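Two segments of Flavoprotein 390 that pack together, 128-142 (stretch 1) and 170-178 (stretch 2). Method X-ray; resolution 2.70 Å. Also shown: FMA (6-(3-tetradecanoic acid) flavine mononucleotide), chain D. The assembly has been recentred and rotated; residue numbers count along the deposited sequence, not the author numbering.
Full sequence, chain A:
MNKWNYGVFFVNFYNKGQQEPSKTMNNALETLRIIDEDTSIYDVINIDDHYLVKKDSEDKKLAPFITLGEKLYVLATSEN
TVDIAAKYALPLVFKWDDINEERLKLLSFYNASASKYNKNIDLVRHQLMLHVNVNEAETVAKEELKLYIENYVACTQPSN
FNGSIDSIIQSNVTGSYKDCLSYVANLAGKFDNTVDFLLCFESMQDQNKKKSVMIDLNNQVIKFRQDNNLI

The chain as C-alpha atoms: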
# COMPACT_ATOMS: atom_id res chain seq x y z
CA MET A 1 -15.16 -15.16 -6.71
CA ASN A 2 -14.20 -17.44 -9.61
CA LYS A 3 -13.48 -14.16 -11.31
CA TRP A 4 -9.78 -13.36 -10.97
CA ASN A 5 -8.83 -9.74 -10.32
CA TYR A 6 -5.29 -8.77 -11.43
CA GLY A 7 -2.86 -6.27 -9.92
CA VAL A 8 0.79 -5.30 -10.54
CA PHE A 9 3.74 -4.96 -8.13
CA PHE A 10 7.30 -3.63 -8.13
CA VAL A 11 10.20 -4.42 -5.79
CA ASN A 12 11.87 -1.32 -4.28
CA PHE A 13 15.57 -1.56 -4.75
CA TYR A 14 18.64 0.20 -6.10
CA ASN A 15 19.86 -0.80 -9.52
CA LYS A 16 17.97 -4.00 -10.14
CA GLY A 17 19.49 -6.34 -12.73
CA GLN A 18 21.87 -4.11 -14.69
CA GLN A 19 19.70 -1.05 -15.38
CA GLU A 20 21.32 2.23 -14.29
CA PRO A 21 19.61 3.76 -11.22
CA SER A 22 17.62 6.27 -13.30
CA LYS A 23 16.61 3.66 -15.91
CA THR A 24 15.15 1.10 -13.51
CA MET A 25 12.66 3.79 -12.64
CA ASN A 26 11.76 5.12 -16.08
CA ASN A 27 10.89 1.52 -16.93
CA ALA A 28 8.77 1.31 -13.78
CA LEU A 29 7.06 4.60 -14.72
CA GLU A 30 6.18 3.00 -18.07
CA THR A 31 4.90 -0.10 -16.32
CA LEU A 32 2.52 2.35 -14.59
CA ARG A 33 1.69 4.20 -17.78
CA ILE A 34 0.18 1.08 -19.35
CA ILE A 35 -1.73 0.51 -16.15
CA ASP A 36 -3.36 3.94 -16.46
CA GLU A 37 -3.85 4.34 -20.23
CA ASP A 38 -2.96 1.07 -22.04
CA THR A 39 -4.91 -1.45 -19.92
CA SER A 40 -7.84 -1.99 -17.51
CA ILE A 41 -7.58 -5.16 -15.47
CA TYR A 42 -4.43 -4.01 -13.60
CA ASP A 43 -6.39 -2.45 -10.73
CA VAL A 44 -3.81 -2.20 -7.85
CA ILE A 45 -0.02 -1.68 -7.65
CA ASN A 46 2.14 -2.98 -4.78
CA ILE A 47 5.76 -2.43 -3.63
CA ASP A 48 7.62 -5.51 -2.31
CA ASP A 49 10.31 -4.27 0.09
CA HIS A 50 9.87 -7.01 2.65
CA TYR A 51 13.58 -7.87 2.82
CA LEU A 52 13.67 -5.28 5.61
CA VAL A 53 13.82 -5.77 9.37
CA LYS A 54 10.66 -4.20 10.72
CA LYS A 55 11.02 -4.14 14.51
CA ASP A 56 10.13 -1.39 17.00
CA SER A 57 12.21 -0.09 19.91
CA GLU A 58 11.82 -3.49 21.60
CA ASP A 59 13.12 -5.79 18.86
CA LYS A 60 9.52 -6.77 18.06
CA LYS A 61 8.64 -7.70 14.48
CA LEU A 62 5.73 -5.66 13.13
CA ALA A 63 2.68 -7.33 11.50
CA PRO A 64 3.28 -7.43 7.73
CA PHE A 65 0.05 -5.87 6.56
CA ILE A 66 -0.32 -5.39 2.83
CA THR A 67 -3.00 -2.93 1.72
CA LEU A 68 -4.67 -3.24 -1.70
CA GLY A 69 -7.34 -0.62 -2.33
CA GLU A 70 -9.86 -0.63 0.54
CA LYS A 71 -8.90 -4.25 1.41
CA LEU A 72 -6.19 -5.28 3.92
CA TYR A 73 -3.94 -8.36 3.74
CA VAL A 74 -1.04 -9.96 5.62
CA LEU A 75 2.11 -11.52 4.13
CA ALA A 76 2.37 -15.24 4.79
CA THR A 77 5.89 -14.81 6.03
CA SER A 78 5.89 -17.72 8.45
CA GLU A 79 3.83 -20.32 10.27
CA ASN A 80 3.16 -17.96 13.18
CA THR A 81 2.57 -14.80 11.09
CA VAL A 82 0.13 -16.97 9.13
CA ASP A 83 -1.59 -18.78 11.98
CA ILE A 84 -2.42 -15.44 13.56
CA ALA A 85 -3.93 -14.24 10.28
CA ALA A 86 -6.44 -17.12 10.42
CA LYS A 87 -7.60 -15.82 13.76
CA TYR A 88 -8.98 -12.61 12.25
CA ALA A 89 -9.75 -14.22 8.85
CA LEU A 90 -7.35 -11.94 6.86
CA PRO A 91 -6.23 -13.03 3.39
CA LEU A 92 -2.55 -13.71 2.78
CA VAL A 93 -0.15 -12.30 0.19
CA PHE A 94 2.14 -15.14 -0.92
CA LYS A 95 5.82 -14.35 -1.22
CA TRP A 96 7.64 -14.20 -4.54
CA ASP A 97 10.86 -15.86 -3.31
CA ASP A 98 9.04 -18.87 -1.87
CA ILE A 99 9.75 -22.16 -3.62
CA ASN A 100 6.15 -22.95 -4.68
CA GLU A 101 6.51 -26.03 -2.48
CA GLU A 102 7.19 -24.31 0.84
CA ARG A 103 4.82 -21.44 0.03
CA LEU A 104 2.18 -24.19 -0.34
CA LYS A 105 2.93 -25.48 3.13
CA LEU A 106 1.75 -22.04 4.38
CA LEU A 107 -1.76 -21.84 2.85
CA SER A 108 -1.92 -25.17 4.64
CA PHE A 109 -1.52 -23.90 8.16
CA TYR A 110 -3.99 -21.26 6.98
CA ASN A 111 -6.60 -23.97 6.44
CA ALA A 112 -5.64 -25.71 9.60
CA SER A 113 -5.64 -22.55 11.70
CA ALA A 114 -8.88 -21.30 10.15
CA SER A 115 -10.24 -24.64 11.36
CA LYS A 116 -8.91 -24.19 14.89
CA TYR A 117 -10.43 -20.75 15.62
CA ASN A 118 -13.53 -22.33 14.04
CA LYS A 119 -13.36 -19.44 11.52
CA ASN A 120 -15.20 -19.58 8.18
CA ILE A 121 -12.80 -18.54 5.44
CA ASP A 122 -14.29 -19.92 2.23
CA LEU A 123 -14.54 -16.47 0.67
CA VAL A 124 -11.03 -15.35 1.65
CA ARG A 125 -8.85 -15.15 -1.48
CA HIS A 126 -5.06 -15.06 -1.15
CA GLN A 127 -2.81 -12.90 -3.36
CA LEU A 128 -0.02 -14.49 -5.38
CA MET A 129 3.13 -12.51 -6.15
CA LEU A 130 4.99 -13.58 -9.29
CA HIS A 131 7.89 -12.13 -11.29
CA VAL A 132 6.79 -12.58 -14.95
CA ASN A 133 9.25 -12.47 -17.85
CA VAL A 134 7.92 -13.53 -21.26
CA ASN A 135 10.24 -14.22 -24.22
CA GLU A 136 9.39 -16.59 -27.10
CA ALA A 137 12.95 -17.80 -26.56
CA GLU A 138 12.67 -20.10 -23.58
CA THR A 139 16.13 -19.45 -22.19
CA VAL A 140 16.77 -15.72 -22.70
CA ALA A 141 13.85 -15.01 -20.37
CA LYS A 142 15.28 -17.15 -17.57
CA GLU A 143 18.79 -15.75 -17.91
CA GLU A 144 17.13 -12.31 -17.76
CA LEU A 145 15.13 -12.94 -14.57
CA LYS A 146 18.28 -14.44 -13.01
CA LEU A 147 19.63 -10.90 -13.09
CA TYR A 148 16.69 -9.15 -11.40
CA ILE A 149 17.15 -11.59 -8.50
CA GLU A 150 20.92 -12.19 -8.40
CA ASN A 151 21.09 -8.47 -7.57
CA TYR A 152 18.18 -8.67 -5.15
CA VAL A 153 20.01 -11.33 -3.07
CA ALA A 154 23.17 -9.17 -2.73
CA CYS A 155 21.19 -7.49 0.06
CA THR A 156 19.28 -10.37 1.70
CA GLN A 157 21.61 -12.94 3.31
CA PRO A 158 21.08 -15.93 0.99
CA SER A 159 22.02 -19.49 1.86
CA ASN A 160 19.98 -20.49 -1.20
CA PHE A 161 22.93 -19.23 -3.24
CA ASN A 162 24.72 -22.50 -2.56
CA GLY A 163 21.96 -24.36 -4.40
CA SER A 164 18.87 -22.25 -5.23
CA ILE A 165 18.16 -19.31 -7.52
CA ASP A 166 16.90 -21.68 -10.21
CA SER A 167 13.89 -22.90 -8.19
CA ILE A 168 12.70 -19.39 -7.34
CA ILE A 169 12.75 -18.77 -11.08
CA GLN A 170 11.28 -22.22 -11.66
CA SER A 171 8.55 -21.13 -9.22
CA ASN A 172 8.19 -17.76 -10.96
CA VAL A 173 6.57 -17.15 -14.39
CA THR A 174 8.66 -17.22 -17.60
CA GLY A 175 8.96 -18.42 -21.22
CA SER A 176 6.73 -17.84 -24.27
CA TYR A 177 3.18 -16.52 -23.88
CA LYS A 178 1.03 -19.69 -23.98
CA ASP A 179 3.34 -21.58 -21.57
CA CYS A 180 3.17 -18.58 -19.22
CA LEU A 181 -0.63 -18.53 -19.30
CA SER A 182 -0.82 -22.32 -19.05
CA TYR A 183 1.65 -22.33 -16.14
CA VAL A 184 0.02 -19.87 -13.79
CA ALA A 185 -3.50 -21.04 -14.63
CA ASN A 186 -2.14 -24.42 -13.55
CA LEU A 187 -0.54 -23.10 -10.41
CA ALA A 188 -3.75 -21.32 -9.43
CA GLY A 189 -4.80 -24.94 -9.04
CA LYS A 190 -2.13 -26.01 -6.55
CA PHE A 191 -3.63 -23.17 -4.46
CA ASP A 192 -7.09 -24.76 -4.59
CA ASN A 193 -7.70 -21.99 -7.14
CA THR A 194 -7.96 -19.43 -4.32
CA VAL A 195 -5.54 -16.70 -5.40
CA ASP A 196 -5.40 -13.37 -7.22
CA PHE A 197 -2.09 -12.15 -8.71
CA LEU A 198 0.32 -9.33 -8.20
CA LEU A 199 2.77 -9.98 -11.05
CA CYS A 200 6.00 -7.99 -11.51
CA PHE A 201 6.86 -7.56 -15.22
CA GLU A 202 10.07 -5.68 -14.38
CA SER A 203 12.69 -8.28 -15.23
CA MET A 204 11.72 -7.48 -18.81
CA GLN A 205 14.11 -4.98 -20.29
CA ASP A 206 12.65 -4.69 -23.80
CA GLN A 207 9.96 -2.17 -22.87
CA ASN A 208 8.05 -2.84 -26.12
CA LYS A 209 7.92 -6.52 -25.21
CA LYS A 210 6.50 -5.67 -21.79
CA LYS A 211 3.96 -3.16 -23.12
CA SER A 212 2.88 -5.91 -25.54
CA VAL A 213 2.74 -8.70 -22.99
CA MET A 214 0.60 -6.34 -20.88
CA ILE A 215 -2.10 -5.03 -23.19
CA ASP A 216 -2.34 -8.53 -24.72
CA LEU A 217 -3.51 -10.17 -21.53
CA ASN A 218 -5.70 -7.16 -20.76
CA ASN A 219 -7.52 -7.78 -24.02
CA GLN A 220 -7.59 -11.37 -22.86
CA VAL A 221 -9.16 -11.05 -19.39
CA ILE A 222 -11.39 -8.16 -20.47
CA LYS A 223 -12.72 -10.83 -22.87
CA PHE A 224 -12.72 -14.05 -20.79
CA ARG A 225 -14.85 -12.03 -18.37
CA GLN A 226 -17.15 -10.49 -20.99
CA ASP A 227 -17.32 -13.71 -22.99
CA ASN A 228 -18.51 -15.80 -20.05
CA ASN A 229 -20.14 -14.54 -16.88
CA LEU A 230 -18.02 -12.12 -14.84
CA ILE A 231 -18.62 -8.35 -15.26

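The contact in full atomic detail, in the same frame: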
# COMPACT_ATOMS: atom_id res chain seq x y z
N LEU A 128 -1.26 -13.85 -4.89
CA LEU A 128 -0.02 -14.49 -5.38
C LEU A 128 0.88 -13.49 -6.08
O LEU A 128 0.38 -12.82 -7.01
CB LEU A 128 -0.52 -15.68 -6.20
CG LEU A 128 0.42 -16.80 -6.58
CD1 LEU A 128 1.14 -17.37 -5.38
CD2 LEU A 128 -0.40 -17.88 -7.30
N MET A 129 2.12 -13.42 -5.62
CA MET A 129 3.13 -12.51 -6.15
C MET A 129 4.21 -13.24 -6.97
O MET A 129 5.12 -13.87 -6.39
CB MET A 129 3.87 -11.68 -5.11
CG MET A 129 3.08 -11.10 -4.01
SD MET A 129 4.09 -9.82 -3.17
CE MET A 129 5.55 -10.78 -2.77
N LEU A 130 4.12 -13.05 -8.27
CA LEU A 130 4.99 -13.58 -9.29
C LEU A 130 5.70 -12.48 -10.12
O LEU A 130 5.20 -11.42 -10.47
CB LEU A 130 4.14 -14.40 -10.27
CG LEU A 130 3.13 -15.40 -9.80
CD1 LEU A 130 2.02 -15.55 -10.83
CD2 LEU A 130 3.85 -16.73 -9.58
N HIS A 131 6.91 -12.85 -10.50
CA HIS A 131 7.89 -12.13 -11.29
C HIS A 131 7.84 -12.56 -12.75
O HIS A 131 8.79 -13.26 -13.15
CB HIS A 131 9.35 -12.42 -10.80
CG HIS A 131 9.97 -11.17 -10.32
ND1 HIS A 131 10.46 -10.91 -9.07
CD2 HIS A 131 10.12 -10.01 -11.02
CE1 HIS A 131 10.90 -9.66 -9.04
NE2 HIS A 131 10.70 -9.08 -10.19
N VAL A 132 6.85 -12.20 -13.53
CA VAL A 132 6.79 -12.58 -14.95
C VAL A 132 7.95 -12.06 -15.79
O VAL A 132 8.58 -11.01 -15.51
CB VAL A 132 5.44 -12.08 -15.52
CG1 VAL A 132 5.39 -11.99 -17.03
CG2 VAL A 132 4.30 -12.96 -15.03
N ASN A 133 8.21 -12.79 -16.86
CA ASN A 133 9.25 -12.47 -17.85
C ASN A 133 8.94 -13.35 -19.07
O ASN A 133 9.33 -14.51 -18.98
CB ASN A 133 10.66 -12.65 -17.34
CG ASN A 133 11.70 -12.37 -18.40
OD1 ASN A 133 11.48 -12.74 -19.54
ND2 ASN A 133 12.81 -11.72 -18.07
N VAL A 134 8.31 -12.78 -20.06
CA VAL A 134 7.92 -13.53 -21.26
C VAL A 134 8.79 -13.30 -22.48
O VAL A 134 8.85 -12.17 -23.00
CB VAL A 134 6.43 -13.19 -21.53
CG1 VAL A 134 6.00 -13.26 -22.99
CG2 VAL A 134 5.51 -14.04 -20.68
N ASN A 135 9.39 -14.35 -23.00
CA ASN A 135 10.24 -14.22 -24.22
C ASN A 135 10.10 -15.52 -24.98
O ASN A 135 10.40 -16.60 -24.41
CB ASN A 135 11.58 -13.76 -23.72
CG ASN A 135 12.77 -14.10 -24.57
OD1 ASN A 135 12.83 -13.87 -25.78
ND2 ASN A 135 13.75 -14.67 -23.86
N GLU A 136 9.63 -15.43 -26.22
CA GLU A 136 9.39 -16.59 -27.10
C GLU A 136 10.54 -17.59 -27.03
O GLU A 136 10.36 -18.80 -27.26
CB GLU A 136 9.11 -16.28 -28.55
CG GLU A 136 7.86 -15.59 -29.03
CD GLU A 136 6.50 -16.19 -28.90
OE1 GLU A 136 6.03 -17.11 -29.57
OE2 GLU A 136 5.82 -15.62 -27.99
N ALA A 137 11.70 -17.04 -26.73
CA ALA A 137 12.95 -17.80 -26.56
C ALA A 137 12.99 -18.23 -25.09
O ALA A 137 13.25 -17.43 -24.18
CB ALA A 137 14.17 -16.96 -26.92
N GLU A 138 12.69 -19.49 -24.90
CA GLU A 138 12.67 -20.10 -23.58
C GLU A 138 13.66 -19.44 -22.63
O GLU A 138 13.32 -18.66 -21.73
CB GLU A 138 13.01 -21.59 -23.65
CG GLU A 138 12.07 -22.55 -24.38
CD GLU A 138 10.63 -22.10 -24.37
OE1 GLU A 138 9.94 -21.96 -23.36
OE2 GLU A 138 10.23 -21.83 -25.53
N THR A 139 14.90 -19.76 -22.87
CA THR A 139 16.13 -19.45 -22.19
C THR A 139 16.66 -18.05 -22.00
O THR A 139 17.50 -17.87 -21.08
CB THR A 139 17.28 -20.31 -22.90
OG1 THR A 139 16.56 -21.22 -23.78
CG2 THR A 139 18.16 -21.02 -21.89
N VAL A 140 16.27 -17.11 -22.83
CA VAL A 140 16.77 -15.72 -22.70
C VAL A 140 16.09 -15.12 -21.47
O VAL A 140 16.71 -14.47 -20.61
CB VAL A 140 16.59 -15.04 -24.06
CG1 VAL A 140 16.77 -13.54 -24.08
CG2 VAL A 140 17.48 -15.69 -25.11
N ALA A 141 14.81 -15.40 -21.39
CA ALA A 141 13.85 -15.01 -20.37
C ALA A 141 14.27 -15.37 -18.94
O ALA A 141 14.09 -14.56 -18.03
CB ALA A 141 12.51 -15.67 -20.68
N LYS A 142 14.79 -16.57 -18.81
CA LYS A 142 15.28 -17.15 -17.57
C LYS A 142 16.65 -16.58 -17.18
O LYS A 142 16.98 -16.43 -15.99
CB LYS A 142 15.41 -18.66 -17.70
CG LYS A 142 14.10 -19.41 -17.47
CD LYS A 142 14.30 -20.89 -17.20
CE LYS A 142 15.50 -21.17 -16.31
NZ LYS A 142 15.60 -22.63 -15.99
N GLN A 170 12.11 -21.07 -11.27
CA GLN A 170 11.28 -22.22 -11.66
C GLN A 170 9.88 -22.06 -11.05
O GLN A 170 8.90 -22.56 -11.64
CB GLN A 170 11.89 -23.55 -11.26
CG GLN A 170 13.10 -23.98 -12.04
CD GLN A 170 12.81 -24.43 -13.46
OE1 GLN A 170 11.86 -25.18 -13.71
NE2 GLN A 170 13.65 -23.94 -14.37
N SER A 171 9.81 -21.38 -9.92
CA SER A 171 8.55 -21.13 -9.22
C SER A 171 7.84 -19.95 -9.91
O SER A 171 6.61 -19.96 -10.07
CB SER A 171 8.71 -20.83 -7.75
OG SER A 171 9.26 -21.87 -6.98
N ASN A 172 8.67 -18.98 -10.28
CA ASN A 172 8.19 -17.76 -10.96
C ASN A 172 7.72 -18.09 -12.38
O ASN A 172 7.88 -19.24 -12.83
CB ASN A 172 9.21 -16.64 -10.79
CG ASN A 172 9.08 -16.00 -9.42
OD1 ASN A 172 8.35 -15.01 -9.29
ND2 ASN A 172 9.75 -16.49 -8.38
N VAL A 173 7.16 -17.10 -13.05
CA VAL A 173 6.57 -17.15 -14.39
C VAL A 173 7.40 -16.64 -15.55
O VAL A 173 7.66 -15.43 -15.67
CB VAL A 173 5.24 -16.35 -14.24
CG1 VAL A 173 4.42 -16.36 -15.51
CG2 VAL A 173 4.43 -16.88 -13.08
N THR A 174 7.83 -17.52 -16.44
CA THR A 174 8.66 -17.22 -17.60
C THR A 174 8.50 -18.16 -18.80
O THR A 174 7.98 -19.29 -18.75
CB THR A 174 10.19 -17.21 -17.18
OG1 THR A 174 10.61 -18.60 -17.34
CG2 THR A 174 10.52 -16.75 -15.77
N GLY A 175 8.99 -17.71 -19.94
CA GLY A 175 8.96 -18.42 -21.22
C GLY A 175 8.04 -17.70 -22.20
O GLY A 175 7.73 -16.52 -21.99
N SER A 176 7.63 -18.39 -23.24
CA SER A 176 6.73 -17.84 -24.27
C SER A 176 5.41 -17.42 -23.63
O SER A 176 5.24 -17.61 -22.43
CB SER A 176 6.40 -18.92 -25.29
OG SER A 176 5.36 -19.78 -24.84
N TYR A 177 4.49 -16.93 -24.44
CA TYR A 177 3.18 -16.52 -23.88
C TYR A 177 2.39 -17.73 -23.40
O TYR A 177 2.30 -17.95 -22.18
CB TYR A 177 2.40 -15.62 -24.81
CG TYR A 177 1.17 -14.90 -24.34
CD1 TYR A 177 1.21 -13.84 -23.42
CD2 TYR A 177 -0.08 -15.24 -24.88
CE1 TYR A 177 0.05 -13.17 -23.03
CE2 TYR A 177 -1.24 -14.58 -24.51
CZ TYR A 177 -1.17 -13.55 -23.58
OH TYR A 177 -2.35 -12.94 -23.24
N LYS A 178 1.83 -18.51 -24.28
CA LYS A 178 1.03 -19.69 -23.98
C LYS A 178 1.50 -20.55 -22.82
O LYS A 178 0.64 -21.07 -22.08
CB LYS A 178 0.85 -20.57 -25.23
CG LYS A 178 0.48 -19.75 -26.49
CD LYS A 178 -0.60 -18.71 -26.20
CE LYS A 178 -0.84 -17.77 -27.36
NZ LYS A 178 -1.49 -18.50 -28.48
N1 FMA D . -10.71 -20.60 -13.81
C2 FMA D . -11.42 -19.66 -13.19
O2 FMA D . -12.21 -19.78 -12.34
N3 FMA D . -11.24 -18.27 -13.59
C4 FMA D . -10.37 -17.93 -14.56
O4 FMA D . -10.25 -16.76 -14.85
C4A FMA D . -9.62 -18.96 -15.21
N5 FMA D . -8.75 -18.74 -16.16
C5A FMA D . -8.02 -19.66 -16.81
C6 FMA D . -7.12 -19.34 -17.82
C7 FMA D . -6.42 -20.35 -18.42
C7M FMA D . -5.37 -20.11 -19.56
C8 FMA D . -6.61 -21.73 -18.04
C8M FMA D . -5.87 -22.87 -18.67
C9 FMA D . -7.52 -22.02 -17.04
C9A FMA D . -8.23 -21.06 -16.40
N10 FMA D . -9.15 -21.28 -15.38
C10 FMA D . -9.87 -20.35 -14.75
C1B FMA D . -9.41 -22.71 -14.91
C2B FMA D . -9.87 -22.84 -13.39
O2B FMA D . -8.96 -23.80 -12.90
C3B FMA D . -11.32 -23.27 -13.35
O3' FMA D . -11.98 -22.98 -14.54
C4B FMA D . -12.14 -22.72 -12.18
O4' FMA D . -11.53 -23.08 -10.89
C5B FMA D . -13.58 -23.30 -12.20
O5' FMA D . -13.78 -24.01 -10.84
P FMA D . -14.30 -25.48 -10.57
O1P FMA D . -15.79 -25.33 -11.04
O2P FMA D . -13.54 -26.38 -11.41
O3P FMA D . -14.04 -25.78 -9.24
C1' FMA D . -7.90 -16.46 -19.96
O1' FMA D . -7.07 -17.04 -20.75
O2' FMA D . -8.74 -15.69 -20.43
C2' FMA D . -8.20 -17.28 -18.75
C3' FMA D . -6.94 -17.91 -18.14
C4' FMA D . -6.46 -17.03 -17.03
C5' FMA D . -5.40 -15.99 -17.30
C6' FMA D . -4.32 -15.95 -16.25
C7' FMA D . -3.67 -14.58 -16.13
C8' FMA D . -2.23 -14.51 -16.42
C9' FMA D . -1.22 -14.66 -15.29
C11 FMA D . 0.18 -14.93 -15.77
C12 FMA D . 0.75 -14.29 -16.98
C13 FMA D . 2.18 -14.52 -17.33
C14 FMA D . 2.71 -13.80 -18.53
C15 FMA D . 1.80 -13.80 -19.73

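The two stretches run side by side as a short parallel sheet, joined mainly through the backbone. Asn-133 pairs with Thr-174 and Val-134 with Gly-175. The ladder starts with a side chain: Asn-172, just past the end of a helix, accepts a hydrogen bond on OD1 from His-131 N at 2.9 Å. Its amide nitrogen, ND2, is also satisfied, by a residue adjoining one of the stretches. One asparagine occupies a backbone donor before the strands pair.

Main-chain bonds follow. Asn-133 N donates to Val-173 O at 2.9 Å, a weak bond because the angle is poor. Gly-175 N donates to Asn-133 O at 3.4 Å, also weak. Asn-135 N donates to Gly-175 O at 2.9 Å. The same acceptors take CA-H contacts: Val-132 CA lies 3.1 Å from Val-173 O, Thr-174 CA 3.1 Å from Asn-133 O, and Val-134 CA 3.1 Å from Gly-175 O.

Val-173 points toward stretch 1 and is the residue most covered by the contact. Its CG2 meets Leu-130 CD2 at 3.6 Å and its CG1 meets Val-132 CG2 at 3.4 Å. These branched, apolar side chains suit a buried site, bringing no polar group to satisfy. The fatty chain of FMA extends the cluster: its C13 is 3.4 Å from Val-173 CG1, and its C14 is 3.5 Å from Val-134 CG2.

Glycine suits position 175. At its backbone angles a CB on Gly-175 would jam against the preceding carbonyl oxygen, and would lie 3.4 Å from Glu-138 OE1. Asn-133 and Thr-174 share one face of the sheet, with Asn-133 CB 4.4 Å from Thr-174 CG2; Val-134 lies on the other. Ala-141 points toward stretch 2, its small CB 4.1 Å from Gly-175 N. Lys-142 lays its aliphatic part beside Thr-174, with CG 3.6 Å from OG1.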